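Local coordinates for embryonic developmental protein tofu-6 (Caenorhabditis elegans, PDB 7OCX), which probably acts in piRNA (21U-RNA) biogenesis as part of the PETISCO complex, its RNA recognition motif domain pairing with that of PID-3, at residues K15-F19 with A70-R74; G41-R47 with L59-M65. All coordinates share one frame. Where two conformers were deposited one is given. Numbering follows the deposited sequence.

Contact 1 (K15-F19 with A70-R74)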
ATOM      1  N   LYS C  15     -15.184   1.997  10.241  1.00 38.98           N
ATOM      2  CA  LYS C  15     -16.580   2.393  10.201  1.00 36.91           C
ATOM      3  C   LYS C  15     -17.293   1.767   9.014  1.00 39.02           C
ATOM      4  O   LYS C  15     -16.803   1.816   7.884  1.00 38.65           O
ATOM      5  CB  LYS C  15     -16.638   3.916  10.128  1.00 44.96           C
ATOM      6  CG  LYS C  15     -18.016   4.487  10.251  1.00 44.30           C
ATOM      7  CD  LYS C  15     -17.964   5.987  10.406  1.00 47.14           C
ATOM      8  CE  LYS C  15     -19.366   6.544  10.535  1.00 50.64           C
ATOM      9  NZ  LYS C  15     -19.316   8.003  10.752  1.00 59.73           N
ATOM     10  N   ASP C  16     -18.452   1.161   9.295  1.00 42.74           N
ATOM     11  CA  ASP C  16     -19.381   0.558   8.340  1.00 44.50           C
ATOM     12  C   ASP C  16     -18.824  -0.661   7.606  1.00 40.00           C
ATOM     13  O   ASP C  16     -19.408  -1.083   6.594  1.00 41.44           O
ATOM     14  CB  ASP C  16     -19.858   1.596   7.318  1.00 43.25           C
ATOM     15  CG  ASP C  16     -20.612   2.765   7.965  1.00 54.53           C
ATOM     16  OD1 ASP C  16     -21.184   2.573   9.062  1.00 54.16           O
ATOM     17  OD2 ASP C  16     -20.636   3.871   7.374  1.00 54.52           O
ATOM     18  N   ALA C  17     -17.744  -1.261   8.092  1.00 34.32           N
ATOM     19  CA  ALA C  17     -17.157  -2.420   7.436  1.00 36.77           C
ATOM     20  C   ALA C  17     -17.470  -3.718   8.157  1.00 34.82           C
ATOM     21  O   ALA C  17     -17.110  -4.787   7.659  1.00 35.59           O
ATOM     22  CB  ALA C  17     -15.636  -2.264   7.322  1.00 38.95           C
ATOM     23  N   GLY C  18     -18.159  -3.652   9.290  1.00 36.39           N
ATOM     24  CA  GLY C  18     -18.356  -4.820  10.117  1.00 34.30           C
ATOM     25  C   GLY C  18     -19.788  -5.261  10.328  1.00 37.67           C
ATOM     26  O   GLY C  18     -20.735  -4.470  10.223  1.00 41.32           O
ATOM     27  N   PHE C  19     -19.938  -6.539  10.670  1.00 35.36           N
ATOM     28  CA  PHE C  19     -21.237  -7.161  10.822  1.00 44.19           C
ATOM     29  C   PHE C  19     -21.292  -8.022  12.074  1.00 40.62           C
ATOM     30  O   PHE C  19     -20.306  -8.659  12.452  1.00 37.66           O
ATOM     31  CB  PHE C  19     -21.558  -8.060   9.639  1.00 41.43           C
ATOM     32  CG  PHE C  19     -21.564  -7.358   8.339  1.00 40.88           C
ATOM     33  CD1 PHE C  19     -22.619  -6.533   7.992  1.00 43.45           C
ATOM     34  CD2 PHE C  19     -20.509  -7.508   7.458  1.00 38.82           C
ATOM     35  CE1 PHE C  19     -22.618  -5.887   6.788  1.00 46.81           C
ATOM     36  CE2 PHE C  19     -20.508  -6.874   6.250  1.00 41.84           C
ATOM     37  CZ  PHE C  19     -21.563  -6.051   5.918  1.00 46.68           C
ATOM     38  N   ALA C  70     -17.765  -4.729   2.363  1.00 42.64           N
ATOM     39  CA  ALA C  70     -18.962  -4.837   3.189  1.00 42.72           C
ATOM     40  C   ALA C  70     -20.214  -4.467   2.412  1.00 48.16           C
ATOM     41  O   ALA C  70     -21.289  -5.025   2.665  1.00 49.32           O
ATOM     42  CB  ALA C  70     -18.830  -3.938   4.419  1.00 40.87           C
ATOM     43  N   ASP C  71     -20.106  -3.514   1.480  1.00 47.68           N
ATOM     44  CA  ASP C  71     -21.249  -3.203   0.629  1.00 56.60           C
ATOM     45  C   ASP C  71     -21.585  -4.371  -0.300  1.00 54.65           C
ATOM     46  O   ASP C  71     -22.766  -4.661  -0.531  1.00 60.48           O
ATOM     47  CB  ASP C  71     -21.000  -1.926  -0.184  1.00 57.20           C
ATOM     48  CG  ASP C  71     -21.100  -0.657   0.663  1.00 59.17           C
ATOM     49  OD1 ASP C  71     -21.664  -0.720   1.779  1.00 56.08           O
ATOM     50  OD2 ASP C  71     -20.719   0.423   0.180  1.00 58.48           O
ATOM     51  N   GLU C  72     -20.564  -5.056  -0.846  1.00 59.66           N
ATOM     52  CA  GLU C  72     -20.839  -6.239  -1.669  1.00 64.98           C
ATOM     53  C   GLU C  72     -21.513  -7.344  -0.863  1.00 65.03           C
ATOM     54  O   GLU C  72     -22.265  -8.148  -1.425  1.00 69.03           O
ATOM     55  CB  GLU C  72     -19.558  -6.781  -2.319  1.00 68.30           C
ATOM     56  CG  GLU C  72     -18.804  -5.807  -3.230  1.00 80.25           C
ATOM     57  CD  GLU C  72     -19.061  -6.059  -4.722  1.00 99.99           C
ATOM     58  OE1 GLU C  72     -18.983  -5.096  -5.512  1.00 95.43           O
ATOM     59  OE2 GLU C  72     -19.310  -7.224  -5.109  1.00 95.00           O
ATOM     60  N   VAL C  73     -21.247  -7.421   0.445  1.00 54.80           N
ATOM     61  CA  VAL C  73     -22.037  -8.296   1.305  1.00 55.23           C
ATOM     62  C   VAL C  73     -23.473  -7.802   1.383  1.00 61.57           C
ATOM     63  O   VAL C  73     -24.420  -8.546   1.096  1.00 67.03           O
ATOM     64  CB  VAL C  73     -21.410  -8.397   2.707  1.00 49.61           C
ATOM     65  CG1 VAL C  73     -22.370  -9.078   3.668  1.00 50.39           C
ATOM     66  CG2 VAL C  73     -20.112  -9.164   2.637  1.00 47.98           C
ATOM     67  N   ARG C  74     -23.659  -6.534   1.761  1.00 54.46           N
ATOM     68  CA  ARG C  74     -25.005  -5.977   1.858  1.00 61.27           C
ATOM     69  C   ARG C  74     -25.801  -6.200   0.574  1.00 68.96           C
ATOM     70  O   ARG C  74     -27.034  -6.302   0.623  1.00 68.83           O
ATOM     71  CB  ARG C  74     -24.921  -4.482   2.213  1.00 57.80           C
ATOM     72  CG  ARG C  74     -24.325  -4.210   3.614  1.00 52.53           C
ATOM     73  CD  ARG C  74     -24.416  -2.746   4.082  1.00 62.05           C
ATOM     74  NE  ARG C  74     -23.863  -2.601   5.424  1.00 57.19           N
ATOM     75  CZ  ARG C  74     -22.608  -2.286   5.711  1.00 50.22           C
ATOM     76  NH1 ARG C  74     -21.760  -1.887   4.779  1.00 51.02           N
ATOM     77  NH2 ARG C  74     -22.191  -2.393   6.968  1.00 48.95           N
TER
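Just before the first strand, the chain turns at Asp16 and meets the second helix of the domain. The carbonyl of Asp16 takes both terminal nitrogens of Arg74: NH1 and NH2 each donate to Asp16 O at 3.1 Å, a bifurcated arrangement in the guanidinium plane. The Asp16 carboxylate instead hydrogen-bonds Asn74 of the PID-3 chain. The closest CA pair is Ala17 and Ala70, 5.2 Å apart, and Ala70 CB lies 3.6 Å from Asp16 O and 3.8 Å from Ala17 O; the small Ala70 side chain suits this approach. Gly18 opens the strand, and Phe19 then points to the helix. Phe19 CZ packs 3.8 Å from Ala70 CB and 3.9 Å from Val73 CG1, and Phe19 CE1 sits 3.5 Å from Arg74 NH2, over one guanidinium face. Arg74 also forms salt bridges to Asp71 (NH1 to OD1, 3.2 Å), itself paired with Arg73 of the PID-3 chain, and to Asp93. The guanidinium, with two carboxylate partners, thus closes the polar margin of an otherwise apolar strand-helix interface.

Contact 2 (G41-R47 with L59-M65)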
ATOM      1  N   GLY C  41     -15.218 -10.550  -0.585  1.00 39.61           N
ATOM      2  CA  GLY C  41     -14.088  -9.648  -0.526  1.00 36.83           C
ATOM      3  C   GLY C  41     -13.117 -10.061   0.561  1.00 37.72           C
ATOM      4  O   GLY C  41     -13.285 -11.078   1.231  1.00 36.08           O
ATOM      5  N   LYS C  42     -12.079  -9.252   0.704  1.00 30.57           N
ATOM      6  CA  LYS C  42     -11.088  -9.522   1.717  1.00 29.16           C
ATOM      7  C   LYS C  42     -11.694  -9.325   3.105  1.00 33.55           C
ATOM      8  O   LYS C  42     -12.568  -8.484   3.322  1.00 34.87           O
ATOM      9  CB  LYS C  42      -9.858  -8.638   1.519  1.00 32.84           C
ATOM     10  CG  LYS C  42      -9.101  -8.882   0.208  1.00 39.39           C
ATOM     11  CD  LYS C  42      -7.966  -7.864   0.057  1.00 44.84           C
ATOM     12  CE  LYS C  42      -7.126  -8.101  -1.191  1.00 47.45           C
ATOM     13  NZ  LYS C  42      -7.874  -7.868  -2.415  1.00 51.81           N
ATOM     14  N   VAL C  43     -11.252 -10.153   4.042  1.00 34.63           N
ATOM     15  CA  VAL C  43     -11.778 -10.182   5.403  1.00 29.08           C
ATOM     16  C   VAL C  43     -10.699  -9.727   6.366  1.00 33.73           C
ATOM     17  O   VAL C  43      -9.594 -10.278   6.373  1.00 32.45           O
ATOM     18  CB  VAL C  43     -12.267 -11.592   5.784  1.00 32.24           C
ATOM     19  CG1 VAL C  43     -12.739 -11.625   7.229  1.00 31.64           C
ATOM     20  CG2 VAL C  43     -13.378 -12.062   4.828  1.00 36.92           C
ATOM     21  N   SER C  44     -11.022  -8.756   7.222  1.00 32.81           N
ATOM     22  CA  SER C  44     -10.039  -8.289   8.193  0.51 31.73           C
ATOM     23  C   SER C  44     -10.058  -9.079   9.490  1.00 33.37           C
ATOM     24  O   SER C  44      -9.001  -9.332  10.080  1.00 33.47           O
ATOM     25  CB  SER C  44     -10.286  -6.812   8.524  0.51 34.67           C
ATOM     26  OG  SER C  44      -9.517  -6.423   9.644  0.51 35.75           O
ATOM     27  N   TYR C  45     -11.244  -9.457   9.970  1.00 31.46           N
ATOM     28  CA  TYR C  45     -11.366 -10.215  11.207  1.00 34.52           C
ATOM     29  C   TYR C  45     -12.638 -11.040  11.196  1.00 33.70           C
ATOM     30  O   TYR C  45     -13.646 -10.644  10.623  1.00 32.71           O
ATOM     31  CB  TYR C  45     -11.398  -9.358  12.473  1.00 39.09           C
ATOM     32  CG  TYR C  45     -11.180 -10.165  13.745  1.00 46.11           C
ATOM     33  CD1 TYR C  45     -10.236 -11.196  13.786  1.00 47.08           C
ATOM     34  CD2 TYR C  45     -11.895  -9.886  14.909  1.00 52.13           C
ATOM     35  CE1 TYR C  45     -10.027 -11.936  14.940  1.00 49.13           C
ATOM     36  CE2 TYR C  45     -11.683 -10.614  16.074  1.00 53.58           C
ATOM     37  CZ  TYR C  45     -10.748 -11.635  16.080  1.00 60.41           C
ATOM     38  OH  TYR C  45     -10.544 -12.353  17.236  1.00 79.73           O
ATOM     39  N   CYS C  46     -12.596 -12.140  11.939  1.00 32.67           N
ATOM     40  CA  CYS C  46     -13.621 -13.158  11.906  1.00 35.77           C
ATOM     41  C   CYS C  46     -13.578 -13.933  13.212  1.00 37.28           C
ATOM     42  O   CYS C  46     -12.532 -14.486  13.551  1.00 42.60           O
ATOM     43  CB  CYS C  46     -13.338 -14.071  10.715  1.00 44.22           C
ATOM     44  SG  CYS C  46     -14.514 -15.265  10.461  1.00 43.96           S
ATOM     45  N   ARG C  47     -14.699 -14.005  13.932  1.00 37.99           N
ATOM     46  CA  ARG C  47     -14.679 -14.789  15.154  1.00 43.79           C
ATOM     47  C   ARG C  47     -16.074 -15.312  15.469  1.00 47.07           C
ATOM     48  O   ARG C  47     -17.084 -14.654  15.210  1.00 39.18           O
ATOM     49  CB  ARG C  47     -14.122 -13.960  16.332  1.00 53.62           C
ATOM     50  CG  ARG C  47     -14.021 -14.703  17.674  1.00 62.81           C
ATOM     51  CD  ARG C  47     -12.993 -15.873  17.694  1.00 75.38           C
ATOM     52  NE  ARG C  47     -11.573 -15.518  17.651  1.00100.25           N
ATOM     53  CZ  ARG C  47     -10.772 -15.635  16.595  1.00 84.23           C
ATOM     54  NH1 ARG C  47     -11.228 -16.025  15.407  1.00 43.74           N
ATOM     55  NH2 ARG C  47      -9.475 -15.371  16.738  1.00 65.05           N
ATOM     56  N   LEU C  59     -22.981 -17.590  17.406  1.00 48.24           N
ATOM     57  CA  LEU C  59     -22.976 -16.143  17.204  1.00 51.19           C
ATOM     58  C   LEU C  59     -21.586 -15.668  16.810  1.00 47.62           C
ATOM     59  O   LEU C  59     -20.581 -16.163  17.333  1.00 46.87           O
ATOM     60  CB  LEU C  59     -23.390 -15.402  18.465  1.00 52.95           C
ATOM     61  CG  LEU C  59     -24.873 -15.386  18.821  1.00 61.34           C
ATOM     62  CD1 LEU C  59     -25.463 -16.779  18.946  1.00 64.48           C
ATOM     63  CD2 LEU C  59     -25.008 -14.585  20.115  1.00 66.33           C
ATOM     64  N   GLY C  60     -21.527 -14.658  15.940  1.00 47.77           N
ATOM     65  CA  GLY C  60     -20.257 -14.271  15.371  1.00 44.63           C
ATOM     66  C   GLY C  60     -20.163 -12.809  14.998  1.00 42.69           C
ATOM     67  O   GLY C  60     -21.084 -12.011  15.191  1.00 37.91           O
ATOM     68  N   PHE C  61     -19.001 -12.480  14.456  1.00 39.22           N
ATOM     69  CA  PHE C  61     -18.634 -11.121  14.113  1.00 38.87           C
ATOM     70  C   PHE C  61     -17.674 -11.238  12.946  1.00 38.58           C
ATOM     71  O   PHE C  61     -16.789 -12.097  12.950  1.00 37.34           O
ATOM     72  CB  PHE C  61     -17.971 -10.424  15.285  1.00 35.29           C
ATOM     73  CG  PHE C  61     -17.405  -9.123  14.946  1.00 52.36           C
ATOM     74  CD1 PHE C  61     -18.247  -8.036  14.704  1.00 60.46           C
ATOM     75  CD2 PHE C  61     -16.045  -8.950  14.892  1.00 53.10           C
ATOM     76  CE1 PHE C  61     -17.731  -6.797  14.392  1.00 57.96           C
ATOM     77  CE2 PHE C  61     -15.535  -7.730  14.614  1.00 57.14           C
ATOM     78  CZ  PHE C  61     -16.380  -6.638  14.360  1.00 54.06           C
ATOM     79  N   VAL C  62     -17.888 -10.417  11.932  1.00 35.01           N
ATOM     80  CA  VAL C  62     -17.030 -10.379  10.757  1.00 32.76           C
ATOM     81  C   VAL C  62     -16.785  -8.923  10.402  1.00 36.12           C
ATOM     82  O   VAL C  62     -17.734  -8.140  10.348  1.00 39.61           O
ATOM     83  CB  VAL C  62     -17.659 -11.101   9.551  1.00 37.88           C
ATOM     84  CG1 VAL C  62     -16.787 -10.927   8.329  1.00 39.35           C
ATOM     85  CG2 VAL C  62     -17.809 -12.548   9.851  1.00 41.14           C
ATOM     86  N   ASN C  63     -15.521  -8.563  10.153  1.00 34.44           N
ATOM     87  CA  ASN C  63     -15.178  -7.232   9.665  0.58 33.51           C
ATOM     88  C   ASN C  63     -14.528  -7.413   8.298  1.00 35.39           C
ATOM     89  O   ASN C  63     -13.546  -8.156   8.170  1.00 32.22           O
ATOM     90  CB  ASN C  63     -14.267  -6.489  10.664  0.58 38.30           C
ATOM     91  CG  ASN C  63     -14.201  -4.988  10.384  0.58 40.41           C
ATOM     92  OD1 ASN C  63     -15.121  -4.255  10.765  0.58 40.52           O
ATOM     93  ND2 ASN C  63     -13.088  -4.507   9.834  0.58 46.86           N
ATOM     94  N   MET C  64     -15.078  -6.744   7.289  1.00 34.98           N
ATOM     95  CA  MET C  64     -14.453  -6.796   5.984  1.00 36.46           C
ATOM     96  C   MET C  64     -13.265  -5.841   5.937  1.00 31.97           C
ATOM     97  O   MET C  64     -13.114  -4.943   6.768  1.00 34.60           O
ATOM     98  CB  MET C  64     -15.452  -6.474   4.882  1.00 37.07           C
ATOM     99  CG  MET C  64     -16.707  -7.332   4.840  1.00 37.17           C
ATOM    100  SD  MET C  64     -16.398  -9.082   4.748  1.00 35.88           S
ATOM    101  CE  MET C  64     -15.878  -9.246   3.027  1.00 39.07           C
ATOM    102  N   MET C  65     -12.391  -6.067   4.965  1.00 31.58           N
ATOM    103  CA  MET C  65     -11.210  -5.225   4.855  1.00 32.96           C
ATOM    104  C   MET C  65     -11.558  -3.804   4.437  1.00 40.45           C
ATOM    105  O   MET C  65     -10.783  -2.879   4.707  1.00 38.11           O
ATOM    106  CB  MET C  65     -10.225  -5.835   3.861  1.00 33.53           C
ATOM    107  CG  MET C  65      -8.927  -5.100   3.858  1.00 42.92           C
ATOM    108  SD  MET C  65      -7.816  -5.430   5.217  1.00 56.20           S
ATOM    109  CE  MET C  65      -8.058  -7.172   5.545  1.00 37.41           C
TER
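Side chains of 45-47 and 61-63 alternate between faces; the axes of strands 45-47 and 59-64 approach to 4.8 Å, antiparallel at 172°. Tyr45 and Phe61, both chi1 t, lie with Asn63 on one face and meet edge to edge, Tyr45 CD2 to Phe61 CE2 at 4.2 Å. Arg47 starts there too, but p values at chi2 and chi3 fold it away to a salt bridge with Asp30. On the other face Cys46 SG touches Val62 CG2 at 4.3 Å beneath helix 30-38. Met64, m at all three chi angles, curls back until its CE is 3.4 Å from Lys42 O and 4.2 Å from Val43 CG2. Asn63 O accepts from both Ser44 N (2.8 Å) and Tyr45 N (3.2 Å), a classic register-shifting bulge; Ser44 O is then bonded by Asn55 and Gln58 of the PID-3 chain. This is the bulged β2-β3 hairpin of an RNA recognition motif, with Phe61 in β3, one of the two inner strands of the canonical sheet.

The centres of contacts 1 and 2 lie about 9 Å apart, and strands 18-25 and 57-64, neighbours in the antiparallel sheet, join them directly: Phe19 N meets Val62 O at 2.7 Å and Ala17 O meets Met64 N at 2.8 Å, both probable hydrogen bonds. In sequence, 15-19 comes first, the two hairpin segments 41-47 and 59-65 follow, and 70-74 comes last, on the helix after strand 57-64. Contact 2 pairs a strand outermost within this chain with its inner neighbour, whereas contact 1 sets a helix against the sheet. Together they tie β1, β2, β3 and the second helix of the βαββαβ fold, and both border the PID-3 chain.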